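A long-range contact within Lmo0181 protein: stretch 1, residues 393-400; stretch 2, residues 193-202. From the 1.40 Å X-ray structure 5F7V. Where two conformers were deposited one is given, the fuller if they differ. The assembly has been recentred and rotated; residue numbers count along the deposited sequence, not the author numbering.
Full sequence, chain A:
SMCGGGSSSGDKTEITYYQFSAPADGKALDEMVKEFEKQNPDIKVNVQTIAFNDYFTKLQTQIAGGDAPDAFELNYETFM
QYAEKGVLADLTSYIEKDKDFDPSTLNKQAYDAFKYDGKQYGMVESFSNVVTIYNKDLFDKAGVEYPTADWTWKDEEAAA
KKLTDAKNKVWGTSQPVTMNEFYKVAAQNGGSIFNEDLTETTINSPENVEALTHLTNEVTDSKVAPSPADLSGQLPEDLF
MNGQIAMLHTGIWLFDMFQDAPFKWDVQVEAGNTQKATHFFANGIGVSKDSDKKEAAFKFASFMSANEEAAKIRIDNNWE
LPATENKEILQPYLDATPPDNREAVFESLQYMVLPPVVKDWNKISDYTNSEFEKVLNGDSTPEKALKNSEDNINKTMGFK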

ATOM      1  N   ILE A 393      14.831  15.489  -6.691  1.00  5.53           N
ATOM      2  CA  ILE A 393      14.488  15.656  -5.274  1.00  5.68           C
ATOM      3  C   ILE A 393      15.164  16.891  -4.705  1.00  6.10           C
ATOM      4  O   ILE A 393      14.530  17.691  -4.010  1.00  6.20           O
ATOM      5  CB  ILE A 393      14.811  14.392  -4.466  1.00  5.55           C
ATOM      6  CG1 ILE A 393      13.866  13.273  -4.880  1.00  5.38           C
ATOM      7  CG2 ILE A 393      14.728  14.691  -2.975  1.00  5.76           C
ATOM      8  CD1 ILE A 393      14.226  11.908  -4.381  1.00  5.38           C
ATOM      9  N   ASN A 394      16.442  17.077  -4.991  1.00  6.18           N
ATOM     10  CA  ASN A 394      17.154  18.261  -4.485  1.00  6.74           C
ATOM     11  C   ASN A 394      16.500  19.543  -4.931  1.00  7.45           C
ATOM     12  O   ASN A 394      16.328  20.430  -4.125  1.00  7.86           O
ATOM     13  CB  ASN A 394      18.584  18.272  -4.981  1.00  6.63           C
ATOM     14  CG  ASN A 394      19.456  17.247  -4.300  1.00  6.38           C
ATOM     15  OD1 ASN A 394      19.181  16.791  -3.212  1.00  6.34           O
ATOM     16  ND2 ASN A 394      20.572  16.941  -4.923  1.00  6.29           N
ATOM     17  N   LYS A 395      16.107  19.614  -6.197  1.00  8.07           N
ATOM     18  CA  LYS A 395      15.453  20.842  -6.705  1.00  9.45           C
ATOM     19  C   LYS A 395      14.061  21.010  -6.130  1.00  9.41           C
ATOM     20  O   LYS A 395      13.695  22.116  -5.694  1.00 10.13           O
ATOM     21  CB  LYS A 395      15.429  20.813  -8.232  1.00 10.51           C
ATOM     22  CG  LYS A 395      16.810  20.906  -8.837  1.00 12.14           C
ATOM     23  CD  LYS A 395      17.865  21.776  -8.145  1.00 14.31           C
ATOM     24  CE  LYS A 395      19.184  21.815  -8.915  1.00 15.81           C
ATOM     25  NZ  LYS A 395      18.983  22.186 -10.346  1.00 17.51           N
ATOM     26  N   THR A 396      13.275  19.947  -6.093  1.00  9.05           N
ATOM     27  CA  THR A 396      11.910  20.023  -5.596  1.00  9.51           C
ATOM     28  C   THR A 396      11.880  20.437  -4.122  1.00  9.92           C
ATOM     29  O   THR A 396      11.048  21.265  -3.702  1.00 10.35           O
ATOM     30  CB  THR A 396      11.207  18.667  -5.791  1.00  9.28           C
ATOM     31  OG1 THR A 396      11.140  18.429  -7.205  1.00  9.50           O
ATOM     32  CG2 THR A 396       9.790  18.642  -5.172  1.00  9.51           C
ATOM     33  N   MET A 397      12.788  19.901  -3.312  1.00 10.06           N
ATOM     34  CA  MET A 397      12.744  20.093  -1.863  1.00 10.57           C
ATOM     35  C   MET A 397      13.731  21.123  -1.344  1.00 10.60           C
ATOM     36  O   MET A 397      13.771  21.398  -0.143  1.00 11.25           O
ATOM     37  CB  MET A 397      12.950  18.754  -1.180  1.00 10.86           C
ATOM     38  CG  MET A 397      11.792  17.818  -1.479  1.00 11.53           C
ATOM     39  SD  MET A 397      11.836  16.233  -0.631  1.00 13.85           S
ATOM     40  CE  MET A 397      11.590  16.732   1.064  1.00 13.60           C
ATOM     41  N   GLY A 398      14.555  21.670  -2.232  1.00 10.52           N
ATOM     42  CA  GLY A 398      15.438  22.776  -1.885  1.00 10.87           C
ATOM     43  C   GLY A 398      16.620  22.373  -1.033  1.00 10.52           C
ATOM     44  O   GLY A 398      17.010  23.129  -0.152  1.00 11.09           O
ATOM     45  N   PHE A 399      17.181  21.193  -1.268  1.00  9.76           N
ATOM     46  CA  PHE A 399      18.236  20.664  -0.423  1.00  9.62           C
ATOM     47  C   PHE A 399      19.593  21.305  -0.674  1.00 10.56           C
ATOM     48  O   PHE A 399      19.922  21.615  -1.819  1.00 11.41           O
ATOM     49  CB  PHE A 399      18.340  19.158  -0.584  1.00  8.73           C
ATOM     50  CG  PHE A 399      17.199  18.349  -0.025  1.00  8.06           C
ATOM     51  CD1 PHE A 399      16.322  18.829   0.935  1.00  8.18           C
ATOM     52  CD2 PHE A 399      17.056  17.021  -0.401  1.00  7.32           C
ATOM     53  CE1 PHE A 399      15.341  18.013   1.477  1.00  7.82           C
ATOM     54  CE2 PHE A 399      16.073  16.218   0.116  1.00  7.09           C
ATOM     55  CZ  PHE A 399      15.207  16.711   1.064  1.00  7.45           C
ATOM     56  N   LYS A 400      20.354  21.468   0.400  1.00 10.99           N
ATOM     57  CA  LYS A 400      21.644  22.181   0.397  1.00 12.00           C
ATOM     58  C   LYS A 400      22.841  21.245   0.337  1.00 11.17           C
ATOM     59  O   LYS A 400      23.978  21.706   0.142  1.00 10.77           O
ATOM     60  CB  LYS A 400      21.738  23.029   1.659  1.00 13.88           C
ATOM     61  CG  LYS A 400      20.691  24.118   1.850  1.00 15.91           C
ATOM     62  CD  LYS A 400      20.423  24.986   0.617  1.00 18.06           C
ATOM     63  CE  LYS A 400      20.136  26.458   0.932  1.00 20.26           C
ATOM     64  NZ  LYS A 400      18.747  27.013   1.074  1.00 21.89           N
ATOM     65  OXT LYS A 400      22.609  20.033   0.447  1.00 10.15           O
TER
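Stretch 2 (193-202) IFNEDLTETT

Stretch 2 has no regular helix or strand. It is a tight loop that packs against the last helical turn and the C-terminal tail of stretch 1, and it holds its own shape. A type I turn runs from Asn-195 to Leu-198, and the backbone closes around it from Asn-195 N to Glu-200 O (3.1 Å) and from Thr-202 N to Ile-193 O (3.0 Å). The Asn-195 side chain braces the turn, OD1 accepting from Thr-199 N at 2.9 Å and Glu-200 N at 3.2 Å. The register is set at two places, Ile-393 with Thr-201 (CA to CA 7.2 Å) and Phe-399 with Glu-200 (CA to CA 5.8 Å); the loop folds back on itself, and only its Glu-200/Thr-201 part comes into backbone register with stretch 1. Together the stretches bury 421 Å².

The helix opens the contact with Ile-393, whose CB points toward the loop. Its CG2 lies 3.7 Å from Thr-201 CG2 and 3.8 Å from Phe-194 CE1, a buried apolar seat for both. Asn-394 starts out sideways, but its end approaches the loop: OD1 is 3.6 Å from Thr-201 CG2 and lies 2.8 Å from water 2. That water accepts from Thr-201 N at 2.9 Å, so it sits between Asn-394 OD1 and Thr-201 N where no clear direct hydrogen bond crosses.

Lys-395 and Thr-396 are out of reach. One turn on from Ile-393, Met-397 again points toward the loop and sets SD 3.6 Å from Phe-194 CE1, obliquely to that ring. Gly-398 then leaves helical geometry with positive phi, a conformation that favours glycine, and makes no contact of its own.

Beyond this break Phe-399 carries the largest share of stretch 1's covered area. Its ring meets backbone as much as side chains: Thr-199 O lies over one face, 3.1 Å from CD1, while CE1 is 3.4 Å from Leu-198 O and CE2 is 3.5 Å from Glu-200 C. At its edge, CZ reaches Phe-194 CE1 at 3.9 Å, making Phe-194 the shared apolar partner of Ile-393, Met-397 and Phe-399.

Lys-400 ends the chain with its side chain leading away from the loop. Its backbone does the work: N donates to water 1 at 2.9 Å, and the water donates to Thr-199 O at 2.7 Å. The terminal OXT sits 2.7 Å from Glu-200 OE2, close enough that one acid group probably holds a proton. The pattern is three apolar side chains, Ile-393, Met-397 and Phe-399, gathered on Phe-194, with two single waters and a close carboxylate pair among the polar groups beside them.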

ATOM      1  N   ILE A 193      16.087   6.638   1.244  1.00  6.30           N
ATOM      2  CA  ILE A 193      15.741   7.717   0.328  1.00  6.45           C
ATOM      3  C   ILE A 193      16.158   9.027   0.960  1.00  6.58           C
ATOM      4  O   ILE A 193      16.841   9.812   0.278  1.00  6.45           O
ATOM      5  CB  ILE A 193      14.223   7.771   0.025  1.00  6.63           C
ATOM      6  CG1 ILE A 193      13.724   6.389  -0.419  1.00  6.69           C
ATOM      7  CG2 ILE A 193      13.912   8.897  -0.951  1.00  6.84           C
ATOM      8  CD1 ILE A 193      14.382   5.831  -1.643  1.00  6.72           C
ATOM      9  N   PHE A 194      15.851   9.297   2.220  1.00  6.72           N
ATOM     10  CA  PHE A 194      16.212  10.553   2.876  1.00  7.21           C
ATOM     11  C   PHE A 194      17.043  10.294   4.112  1.00  7.74           C
ATOM     12  O   PHE A 194      17.092   9.196   4.663  1.00  8.28           O
ATOM     13  CB  PHE A 194      14.977  11.333   3.314  1.00  7.24           C
ATOM     14  CG  PHE A 194      14.095  11.735   2.179  1.00  7.06           C
ATOM     15  CD1 PHE A 194      14.401  12.862   1.410  1.00  7.20           C
ATOM     16  CD2 PHE A 194      12.916  11.034   1.930  1.00  6.99           C
ATOM     17  CE1 PHE A 194      13.569  13.238   0.378  1.00  7.22           C
ATOM     18  CE2 PHE A 194      12.102  11.416   0.902  1.00  7.02           C
ATOM     19  CZ  PHE A 194      12.406  12.507   0.127  1.00  7.12           C
ATOM     20  N   ASN A 195      17.730  11.324   4.567  1.00  8.27           N
ATOM     21  CA  ASN A 195      18.315  11.315   5.907  1.00  8.89           C
ATOM     22  C   ASN A 195      17.245  11.452   6.982  1.00  9.94           C
ATOM     23  O   ASN A 195      16.070  11.606   6.671  1.00  9.90           O
ATOM     24  CB  ASN A 195      19.455  12.322   6.028  1.00  8.68           C
ATOM     25  CG  ASN A 195      19.009  13.765   5.910  1.00  8.29           C
ATOM     26  OD1 ASN A 195      17.818  14.035   5.718  1.00  7.98           O
ATOM     27  ND2 ASN A 195      19.943  14.707   6.075  1.00  8.44           N
ATOM     28  N   GLU A 196      17.650  11.420   8.255  1.00 11.71           N
ATOM     29  CA  GLU A 196      16.659  11.272   9.317  1.00 13.16           C
ATOM     30  C   GLU A 196      15.711  12.452   9.478  1.00 13.09           C
ATOM     31  O   GLU A 196      14.557  12.296   9.838  1.00 15.41           O
ATOM     32  CB  GLU A 196      17.335  10.923  10.647  1.00 15.01           C
ATOM     33  CG  GLU A 196      18.119  12.036  11.276  1.00 16.84           C
ATOM     34  CD  GLU A 196      17.315  12.892  12.240  1.00 17.36           C
ATOM     35  OE1 GLU A 196      17.899  13.926  12.585  1.00 20.15           O
ATOM     36  OE2 GLU A 196      16.160  12.570  12.623  1.00 20.43           O
ATOM     37  N   ASP A 197      16.199  13.635   9.164  1.00 12.53           N
ATOM     38  CA  ASP A 197      15.412  14.863   9.272  1.00 12.48           C
ATOM     39  C   ASP A 197      14.928  15.448   7.952  1.00 11.20           C
ATOM     40  O   ASP A 197      14.519  16.606   7.908  1.00 11.84           O
ATOM     41  CB  ASP A 197      16.205  15.885  10.112  1.00 13.48           C
ATOM     42  CG  ASP A 197      17.410  16.455   9.420  1.00 14.37           C
ATOM     43  OD1 ASP A 197      17.796  15.961   8.350  1.00 14.71           O
ATOM     44  OD2 ASP A 197      17.935  17.478   9.900  1.00 16.66           O
ATOM     45  N   LEU A 198      15.038  14.673   6.886  0.70 10.37           N
ATOM     46  CA  LEU A 198      14.410  15.048   5.631  0.70  9.96           C
ATOM     47  C   LEU A 198      14.993  16.325   5.071  0.70  9.45           C
ATOM     48  O   LEU A 198      14.276  17.185   4.561  0.70  9.34           O
ATOM     49  CB  LEU A 198      12.884  15.119   5.818  0.70 10.51           C
ATOM     50  CG  LEU A 198      12.261  13.887   6.468  0.70 10.67           C
ATOM     51  CD1 LEU A 198      10.782  14.145   6.687  0.70 11.00           C
ATOM     52  CD2 LEU A 198      12.495  12.692   5.561  0.70 10.45           C
ATOM     53  N   THR A 199      16.312  16.452   5.173  1.00  8.65           N
ATOM     54  CA  THR A 199      17.036  17.583   4.618  1.00  8.38           C
ATOM     55  C   THR A 199      18.016  17.224   3.493  1.00  7.48           C
ATOM     56  O   THR A 199      18.647  18.094   2.887  1.00  7.43           O
ATOM     57  CB  THR A 199      17.842  18.341   5.691  1.00  8.94           C
ATOM     58  OG1 THR A 199      18.757  17.439   6.298  1.00  9.25           O
ATOM     59  CG2 THR A 199      16.918  18.994   6.754  1.00  9.22           C
ATOM     60  N   GLU A 200      18.186  15.940   3.233  1.00  6.71           N
ATOM     61  CA  GLU A 200      19.014  15.471   2.121  1.00  6.39           C
ATOM     62  C   GLU A 200      18.429  14.171   1.610  1.00  5.95           C
ATOM     63  O   GLU A 200      17.754  13.469   2.371  1.00  5.75           O
ATOM     64  CB  GLU A 200      20.472  15.209   2.559  1.00  6.53           C
ATOM     65  CG  GLU A 200      21.231  16.410   3.089  1.00  6.87           C
ATOM     66  CD  GLU A 200      21.458  17.489   2.091  1.00  7.08           C
ATOM     67  OE1 GLU A 200      21.373  17.256   0.878  1.00  6.95           O
ATOM     68  OE2 GLU A 200      21.693  18.641   2.510  1.00  7.40           O
ATOM     69  N   THR A 201      18.737  13.821   0.370  1.00  5.78           N
ATOM     70  CA  THR A 201      18.442  12.501  -0.157  1.00  5.54           C
ATOM     71  C   THR A 201      19.738  11.740  -0.404  1.00  5.62           C
ATOM     72  O   THR A 201      20.734  12.267  -0.887  1.00  5.85           O
ATOM     73  CB  THR A 201      17.580  12.560  -1.425  1.00  5.40           C
ATOM     74  OG1 THR A 201      17.379  11.245  -1.929  1.00  5.18           O
ATOM     75  CG2 THR A 201      18.197  13.362  -2.536  1.00  5.55           C
ATOM     76  N   THR A 202      19.705  10.451  -0.090  1.00  5.67           N
ATOM     77  CA  THR A 202      20.805   9.543  -0.435  1.00  6.01           C
ATOM     78  C   THR A 202      20.275   8.488  -1.397  1.00  5.29           C
ATOM     79  O   THR A 202      20.771   7.350  -1.406  1.00  5.04           O
ATOM     80  CB  THR A 202      21.428   8.941   0.823  1.00  6.75           C
ATOM     81  OG1 THR A 202      20.358   8.437   1.616  1.00  7.90           O
ATOM     82  CG2 THR A 202      22.151  10.046   1.543  1.00  7.37           C
TER
HETATM   83  O   HOH W   1      19.168  20.785   2.929  1.00  9.52           O
HETATM   84  O   HOH W   2      20.516  15.560  -1.103  1.00  4.49           O